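Local atomic coordinates of protein F2 like fibronectin-binding protein (PDB entry 5A0N), a protein that probably attaches the pneumococcal surface covalently to host molecules through an internal thioester, as an adhesin of a Gram-positive pathogen. Residues G12-Y20 against K72-D80. Sequence-based numbering, arbitrary orientation.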
loop_
_atom_site.group_PDB
_atom_site.type_symbol
_atom_site.label_atom_id
_atom_site.label_comp_id
_atom_site.label_asym_id
_atom_site.label_seq_id
_atom_site.Cartn_x
_atom_site.Cartn_y
_atom_site.Cartn_z
ATOM N N GLY A 12 -16.614 1.255 -5.677
ATOM C CA GLY A 12 -17.400 0.435 -4.778
ATOM C C GLY A 12 -17.515 1.059 -3.384
ATOM O O GLY A 12 -16.507 1.453 -2.795
ATOM N N ILE A 13 -18.744 1.074 -2.876
ATOM C CA ILE A 13 -19.029 1.451 -1.504
ATOM C C ILE A 13 -19.892 0.355 -0.889
ATOM O O ILE A 13 -20.922 -0.005 -1.443
ATOM C CB ILE A 13 -19.734 2.821 -1.418
ATOM C CG1 ILE A 13 -18.755 3.921 -1.920
ATOM C CG2 ILE A 13 -20.219 3.115 0.001
ATOM C CD1 ILE A 13 -17.558 4.256 -1.009
ATOM N N SER A 14 -19.476 -0.178 0.242
ATOM C CA SER A 14 -20.156 -1.304 0.889
ATOM C C SER A 14 -21.395 -0.842 1.608
ATOM O O SER A 14 -21.322 0.138 2.363
ATOM C CB SER A 14 -19.235 -1.924 1.962
ATOM O OG SER A 14 -19.776 -3.153 2.354
ATOM N N GLY A 15 -22.495 -1.570 1.459
ATOM C CA GLY A 15 -23.708 -1.235 2.168
ATOM C C GLY A 15 -23.594 -1.288 3.677
ATOM O O GLY A 15 -24.319 -0.573 4.349
ATOM N N ASN A 16 -22.697 -2.125 4.192
ATOM C CA ASN A 16 -22.496 -2.265 5.634
ATOM C C ASN A 16 -21.248 -1.567 6.134
ATOM O O ASN A 16 -20.912 -1.687 7.299
ATOM C CB ASN A 16 -22.493 -3.746 6.049
ATOM C CG ASN A 16 -21.298 -4.511 5.505
ATOM O OD1 ASN A 16 -20.497 -3.981 4.752
ATOM N ND2 ASN A 16 -21.189 -5.778 5.896
ATOM N N GLY A 17 -20.561 -0.846 5.262
ATOM C CA GLY A 17 -19.345 -0.150 5.647
ATOM C C GLY A 17 -18.121 -1.032 5.844
ATOM O O GLY A 17 -17.097 -0.528 6.294
ATOM N N LYS A 18 -18.222 -2.322 5.491
ATOM C CA LYS A 18 -17.104 -3.246 5.657
ATOM C C LYS A 18 -16.489 -3.646 4.320
ATOM O O LYS A 18 -17.172 -3.771 3.307
ATOM C CB LYS A 18 -17.522 -4.516 6.424
ATOM C CG LYS A 18 -18.158 -4.268 7.787
ATOM C CD LYS A 18 -17.230 -3.478 8.718
ATOM C CE LYS A 18 -17.795 -3.284 10.101
ATOM N NZ LYS A 18 -17.646 -4.540 10.825
ATOM N N TYR A 19 -15.174 -3.829 4.359
ATOM C CA TYR A 19 -14.354 -4.078 3.182
ATOM C C TYR A 19 -13.369 -5.204 3.454
ATOM O O TYR A 19 -12.935 -5.391 4.608
ATOM C CB TYR A 19 -13.581 -2.795 2.796
ATOM C CG TYR A 19 -14.503 -1.634 2.454
ATOM C CD1 TYR A 19 -15.022 -0.827 3.453
ATOM C CD2 TYR A 19 -14.903 -1.377 1.143
ATOM C CE1 TYR A 19 -15.916 0.182 3.188
ATOM C CE2 TYR A 19 -15.769 -0.336 0.842
ATOM C CZ TYR A 19 -16.296 0.423 1.873
ATOM O OH TYR A 19 -17.200 1.394 1.516
ATOM N N TYR A 20 -12.998 -5.916 2.391
ATOM C CA TYR A 20 -12.017 -6.988 2.421
ATOM C C TYR A 20 -10.853 -6.578 1.523
ATOM O O TYR A 20 -10.981 -5.660 0.712
ATOM C CB TYR A 20 -12.588 -8.310 1.902
ATOM C CG TYR A 20 -13.892 -8.768 2.510
ATOM C CD1 TYR A 20 -14.228 -8.535 3.847
ATOM C CD2 TYR A 20 -14.789 -9.474 1.746
ATOM C CE1 TYR A 20 -15.391 -9.039 4.396
ATOM C CE2 TYR A 20 -15.952 -9.965 2.261
ATOM C CZ TYR A 20 -16.270 -9.758 3.597
ATOM O OH TYR A 20 -17.435 -10.242 4.121
ATOM N N LYS A 72 -10.023 -12.701 5.560
ATOM C CA LYS A 72 -9.209 -12.567 6.781
ATOM C C LYS A 72 -8.798 -11.115 6.766
ATOM O O LYS A 72 -8.076 -10.676 5.880
ATOM C CB LYS A 72 -7.994 -13.511 6.774
ATOM C CG LYS A 72 -8.372 -15.001 6.940
ATOM C CD LYS A 72 -8.802 -15.296 8.380
ATOM C CE LYS A 72 -9.099 -16.763 8.652
ATOM N NZ LYS A 72 -9.852 -16.915 9.944
ATOM N N GLY A 73 -9.264 -10.372 7.767
ATOM C CA GLY A 73 -9.030 -8.926 7.841
ATOM C C GLY A 73 -10.163 -8.173 7.227
ATOM O O GLY A 73 -10.308 -8.150 6.000
ATOM N N ILE A 74 -10.956 -7.533 8.081
ATOM C CA ILE A 74 -12.142 -6.825 7.659
ATOM C C ILE A 74 -11.973 -5.384 8.118
ATOM O O ILE A 74 -11.520 -5.131 9.242
ATOM C CB ILE A 74 -13.403 -7.482 8.256
ATOM C CG1 ILE A 74 -13.498 -8.951 7.813
ATOM C CG2 ILE A 74 -14.647 -6.718 7.819
ATOM C CD1 ILE A 74 -14.641 -9.717 8.424
ATOM N N TYR A 75 -12.304 -4.458 7.227
ATOM C CA TYR A 75 -11.973 -3.045 7.388
ATOM C C TYR A 75 -13.171 -2.140 7.277
ATOM O O TYR A 75 -14.140 -2.437 6.595
ATOM C CB TYR A 75 -10.952 -2.632 6.314
ATOM C CG TYR A 75 -9.636 -3.320 6.413
ATOM C CD1 TYR A 75 -9.417 -4.563 5.846
ATOM C CD2 TYR A 75 -8.590 -2.766 7.127
ATOM C CE1 TYR A 75 -8.208 -5.210 6.001
ATOM C CE2 TYR A 75 -7.371 -3.397 7.261
ATOM C CZ TYR A 75 -7.190 -4.649 6.708
ATOM O OH TYR A 75 -6.012 -5.319 6.824
ATOM N N THR A 76 -13.075 -0.984 7.948
ATOM C CA THR A 76 -13.928 0.164 7.691
ATOM C C THR A 76 -13.109 1.254 7.005
ATOM O O THR A 76 -11.888 1.245 7.040
ATOM C CB THR A 76 -14.609 0.715 8.965
ATOM O OG1 THR A 76 -13.606 1.034 9.915
ATOM C CG2 THR A 76 -15.560 -0.293 9.574
ATOM N N LEU A 77 -13.809 2.165 6.360
ATOM C CA LEU A 77 -13.201 3.201 5.527
ATOM C C LEU A 77 -13.315 4.584 6.149
ATOM O O LEU A 77 -14.400 4.993 6.554
ATOM C CB LEU A 77 -13.892 3.204 4.150
ATOM C CG LEU A 77 -13.561 4.332 3.184
ATOM C CD1 LEU A 77 -12.108 4.360 2.783
ATOM C CD2 LEU A 77 -14.415 4.216 1.950
ATOM N N VAL A 78 -12.192 5.301 6.187
ATOM C CA VAL A 78 -12.175 6.713 6.511
ATOM C C VAL A 78 -11.765 7.460 5.230
ATOM O O VAL A 78 -10.658 7.278 4.726
ATOM C CB VAL A 78 -11.187 7.040 7.635
ATOM C CG1 VAL A 78 -11.332 8.476 8.069
ATOM C CG2 VAL A 78 -11.399 6.115 8.816
ATOM N N LYS A 79 -12.668 8.305 4.741
ATOM C CA LYS A 79 -12.471 9.028 3.493
ATOM C C LYS A 79 -11.760 10.367 3.705
ATOM O O LYS A 79 -11.889 10.991 4.749
ATOM C CB LYS A 79 -13.815 9.300 2.801
ATOM C CG LYS A 79 -14.522 8.082 2.243
ATOM C CD LYS A 79 -15.776 8.507 1.482
ATOM N N ASP A 80 -11.041 10.804 2.683
ATOM C CA ASP A 80 -10.506 12.150 2.572
ATOM C C ASP A 80 -9.710 12.575 3.807
ATOM O O ASP A 80 -9.957 13.607 4.431
ATOM C CB ASP A 80 -11.622 13.141 2.212
ATOM C CG ASP A 80 -11.095 14.444 1.572
ATOM O OD1 ASP A 80 -9.912 14.567 1.132
ATOM O OD2 ASP A 80 -11.906 15.369 1.500
HETATM O O HOH W 1 -16.729 2.147 6.321
#
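Y19 and Y75 face each other as an antiparallel hydrogen-bonded pair, their backbones joined by Y19 N to Y75 O at 2.8 Å and Y75 N to Y19 O at 2.9 Å. With CG anti to the carbonyl carbon (chi1 -61°), the Y19 ring reaches L77 and crosses its side chain at a slant. Y19 CB lies 4.4 Å from Y75 CB; CD1 then brings the ring edge against Y75 O, and CE1 passes 3.8 Å from L77 CB. At the tip, OH comes near L77 CD2 and accepts a nearly straight bond from S14 N (3.0 Å, 167° at the hydrogen), while S14 CB covers one ring face near its rim. The chain thus folds back over its own tyrosine through the type I turn S14 to G17, where N16 OD1 receives K18 N in an Asx turn. Beyond the bridge, water 1 replaces a direct backbone bond, donating to G17 O and accepting from L77 N.

K18 and T76 run side by side, and K18 CD lies 3.7 Å from T76 CG2; the lysine NZ forms a salt bridge with D201. The Y20 and I74 side chains also lie side by side, with Y20 CE1 3.9 Å from I74 CG1. The arrangement is a single antiparallel beta bridge linking edge strands of two sheets in the thioester domain: 19-21, paired with 41-43, and 75-78, paired with 193-200.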